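Long-range contact in vascular endothelial growth factor homolog (Orf virus, PDB 2GNN), which stimulates the proliferation of endothelial cells as a secreted, disulfide-linked homodimer that binds vascular endothelial growth factor receptors: residues B[48-53]-B[90-95]. Residues are numbered along the deposited sequence; the frame is centred on the assembly and turned at random.
Sequences VTLMRC and LSFVEH
H95 grips strand 47-54 twice: its backbone N donates to M51 O (2.8 Å), and its ring nitrogen ND1 accepts the N-H of C53 nearly in the ring plane (2.8 Å). Histidine suits the place because ND1 can accept this backbone N-H; NE2 is hydrogen-bonded to a bound glycerol, probably from the crystallisation liquor. R52 crosses the ring obliquely, NH1 above one face and the guanidinium tilted 27° from the ring; chi2 (-100°) sets R52 CD 3.3 Å from H95 CE1. Arginine's long chain and several N-H donors let it reach V93 O on strand 85-102, to which NH1 and, weakly, NH2 donate; the 2.3 Å modelled from R52 NH1 to V93 O is doubtfully short. E94 does the work of a backbone acceptor: OE1 takes the M51 N-H from above the carboxylate plane (2.6 Å), OE2 lies 3.1 Å from L50 CD2, and the side chain also touches V72 and M74. L50 CD2 rests on F92 CB (3.7 Å), both side chains buried and apolar. Segments 48-53 and 90-95 run at 47°, and side chains carry much of the contact. With the C53-C98 disulfide, this joins the two antiparallel two-stranded sheets, 23-30 with 47-54 and 62-79 with 85-102, of the PDGF/VEGF cystine-knot fold.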
ATOM      1  N   VAL B  48       5.479   8.267  -2.468  1.00 60.51           N
ATOM      2  CA  VAL B  48       5.273   8.416  -1.024  1.00 59.05           C
ATOM      3  C   VAL B  48       4.284   7.391  -0.505  1.00 59.76           C
ATOM      4  O   VAL B  48       3.439   6.883  -1.252  1.00 60.70           O
ATOM      5  CB  VAL B  48       4.755   9.819  -0.635  1.00 60.25           C
ATOM      6  CG1 VAL B  48       5.878  10.855  -0.727  1.00 61.23           C
ATOM      7  CG2 VAL B  48       3.500  10.215  -1.481  1.00 52.01           C
ATOM      8  N   THR B  49       4.401   7.088   0.782  1.00 59.23           N
ATOM      9  CA  THR B  49       3.420   6.268   1.472  1.00 58.28           C
ATOM     10  C   THR B  49       2.349   7.158   2.135  1.00 58.97           C
ATOM     11  O   THR B  49       2.660   8.009   2.986  1.00 57.92           O
ATOM     12  CB  THR B  49       4.098   5.376   2.523  1.00 56.27           C
ATOM     13  OG1 THR B  49       5.160   4.663   1.904  1.00 59.38           O
ATOM     14  CG2 THR B  49       3.132   4.373   3.096  1.00 52.46           C
ATOM     15  N   LEU B  50       1.094   6.940   1.739  1.00 58.66           N
ATOM     16  CA  LEU B  50      -0.041   7.674   2.292  1.00 59.52           C
ATOM     17  C   LEU B  50      -1.029   6.723   2.937  1.00 60.81           C
ATOM     18  O   LEU B  50      -1.235   5.604   2.447  1.00 63.33           O
ATOM     19  CB  LEU B  50      -0.749   8.452   1.183  1.00 60.79           C
ATOM     20  CG  LEU B  50       0.045   9.532   0.456  1.00 56.61           C
ATOM     21  CD1 LEU B  50      -0.795  10.143  -0.636  1.00 58.15           C
ATOM     22  CD2 LEU B  50       0.468  10.586   1.450  1.00 61.75           C
ATOM     23  N   MET B  51      -1.634   7.159   4.042  1.00 59.93           N
ATOM     24  CA  MET B  51      -2.712   6.400   4.661  1.00 57.57           C
ATOM     25  C   MET B  51      -3.976   6.600   3.838  1.00 59.35           C
ATOM     26  O   MET B  51      -4.432   7.722   3.640  1.00 60.47           O
ATOM     27  CB  MET B  51      -2.925   6.831   6.104  1.00 55.78           C
ATOM     28  CG  MET B  51      -1.746   6.550   7.010  1.00 58.52           C
ATOM     29  SD  MET B  51      -1.241   4.818   6.980  1.00 58.37           S
ATOM     30  CE  MET B  51      -2.501   4.037   7.990  1.00 47.40           C
ATOM     31  N   ARG B  52      -4.515   5.509   3.315  1.00 60.07           N
ATOM     32  CA  ARG B  52      -5.701   5.570   2.473  1.00 58.37           C
ATOM     33  C   ARG B  52      -6.611   4.425   2.823  1.00 57.29           C
ATOM     34  O   ARG B  52      -6.144   3.357   3.221  1.00 59.14           O
ATOM     35  CB  ARG B  52      -5.312   5.433   1.015  1.00 60.14           C
ATOM     36  CG  ARG B  52      -4.800   6.691   0.407  1.00 67.56           C
ATOM     37  CD  ARG B  52      -5.877   7.375  -0.406  1.00 71.80           C
ATOM     38  NE  ARG B  52      -5.374   8.585  -1.040  1.00 78.79           N
ATOM     39  CZ  ARG B  52      -4.787   9.570  -0.372  1.00 81.65           C
ATOM     40  NH1 ARG B  52      -4.617   9.452   0.941  1.00 68.53           N
ATOM     41  NH2 ARG B  52      -4.347  10.654  -1.011  1.00 80.26           N
ATOM     42  N   CYS B  53      -7.907   4.636   2.658  1.00 57.07           N
ATOM     43  CA  CYS B  53      -8.888   3.616   2.994  1.00 54.91           C
ATOM     44  C   CYS B  53      -8.720   2.399   2.102  1.00 53.45           C
ATOM     45  O   CYS B  53      -8.626   2.518   0.872  1.00 52.00           O
ATOM     46  CB  CYS B  53     -10.304   4.178   2.911  1.00 54.49           C
ATOM     47  SG  CYS B  53     -10.638   5.381   4.220  1.00 54.44           S
ATOM     48  N   LEU B  90       4.946  19.998   0.360  1.00 62.27           N
ATOM     49  CA  LEU B  90       3.680  19.788  -0.336  1.00 60.78           C
ATOM     50  C   LEU B  90       2.653  19.131   0.580  1.00 60.92           C
ATOM     51  O   LEU B  90       3.013  18.510   1.569  1.00 62.77           O
ATOM     52  CB  LEU B  90       3.899  18.961  -1.594  1.00 62.50           C
ATOM     53  CG  LEU B  90       4.785  19.587  -2.675  1.00 67.74           C
ATOM     54  CD1 LEU B  90       5.072  18.589  -3.786  1.00 64.24           C
ATOM     55  CD2 LEU B  90       4.176  20.886  -3.240  1.00 71.15           C
ATOM     56  N   SER B  91       1.372  19.290   0.259  1.00 60.13           N
ATOM     57  CA  SER B  91       0.278  18.824   1.109  1.00 57.34           C
ATOM     58  C   SER B  91      -0.340  17.588   0.491  1.00 57.93           C
ATOM     59  O   SER B  91      -0.473  17.503  -0.732  1.00 57.58           O
ATOM     60  CB  SER B  91      -0.775  19.927   1.245  1.00 58.53           C
ATOM     61  OG  SER B  91      -1.830  19.567   2.126  1.00 55.14           O
ATOM     62  N   PHE B  92      -0.693  16.622   1.337  1.00 56.89           N
ATOM     63  CA  PHE B  92      -1.269  15.352   0.882  1.00 57.75           C
ATOM     64  C   PHE B  92      -2.484  15.004   1.724  1.00 59.00           C
ATOM     65  O   PHE B  92      -2.546  15.314   2.912  1.00 56.62           O
ATOM     66  CB  PHE B  92      -0.238  14.210   0.980  1.00 60.72           C
ATOM     67  CG  PHE B  92       1.015  14.456   0.188  1.00 54.87           C
ATOM     68  CD1 PHE B  92       2.045  15.238   0.712  1.00 58.37           C
ATOM     69  CD2 PHE B  92       1.154  13.936  -1.082  1.00 53.69           C
ATOM     70  CE1 PHE B  92       3.188  15.496  -0.031  1.00 55.40           C
ATOM     71  CE2 PHE B  92       2.300  14.190  -1.831  1.00 52.54           C
ATOM     72  CZ  PHE B  92       3.321  14.965  -1.290  1.00 51.05           C
ATOM     73  N   VAL B  93      -3.455  14.357   1.100  1.00 60.35           N
ATOM     74  CA  VAL B  93      -4.643  13.924   1.810  1.00 62.47           C
ATOM     75  C   VAL B  93      -4.408  12.517   2.371  1.00 63.83           C
ATOM     76  O   VAL B  93      -4.054  11.613   1.621  1.00 62.55           O
ATOM     77  CB  VAL B  93      -5.884  13.960   0.879  1.00 63.11           C
ATOM     78  CG1 VAL B  93      -7.129  13.501   1.616  1.00 62.04           C
ATOM     79  CG2 VAL B  93      -6.091  15.378   0.325  1.00 64.47           C
ATOM     80  N   GLU B  94      -4.582  12.351   3.683  1.00 63.15           N
ATOM     81  CA  GLU B  94      -4.556  11.028   4.331  1.00 64.99           C
ATOM     82  C   GLU B  94      -5.950  10.714   4.849  1.00 63.92           C
ATOM     83  O   GLU B  94      -6.662  11.614   5.276  1.00 64.92           O
ATOM     84  CB  GLU B  94      -3.622  11.014   5.543  1.00 65.52           C
ATOM     85  CG  GLU B  94      -2.258  11.619   5.335  1.00 74.79           C
ATOM     86  CD  GLU B  94      -1.183  10.597   5.040  1.00 72.92           C
ATOM     87  OE1 GLU B  94      -1.348   9.405   5.359  1.00 72.26           O
ATOM     88  OE2 GLU B  94      -0.146  10.998   4.497  1.00 82.96           O
ATOM     89  N   HIS B  95      -6.326   9.443   4.852  1.00 61.63           N
ATOM     90  CA  HIS B  95      -7.591   9.042   5.429  1.00 59.25           C
ATOM     91  C   HIS B  95      -7.401   8.620   6.881  1.00 62.22           C
ATOM     92  O   HIS B  95      -6.499   7.834   7.194  1.00 63.12           O
ATOM     93  CB  HIS B  95      -8.221   7.918   4.613  1.00 57.17           C
ATOM     94  CG  HIS B  95      -8.481   8.285   3.187  1.00 54.95           C
ATOM     95  ND1 HIS B  95      -8.632   7.345   2.189  1.00 52.15           N
ATOM     96  CD2 HIS B  95      -8.598   9.492   2.586  1.00 52.33           C
ATOM     97  CE1 HIS B  95      -8.837   7.957   1.038  1.00 51.18           C
ATOM     98  NE2 HIS B  95      -8.831   9.260   1.253  1.00 54.02           N
TER
HETATM   99  O   HOH W   1      -3.020  13.573  -1.746  1.00 45.02           O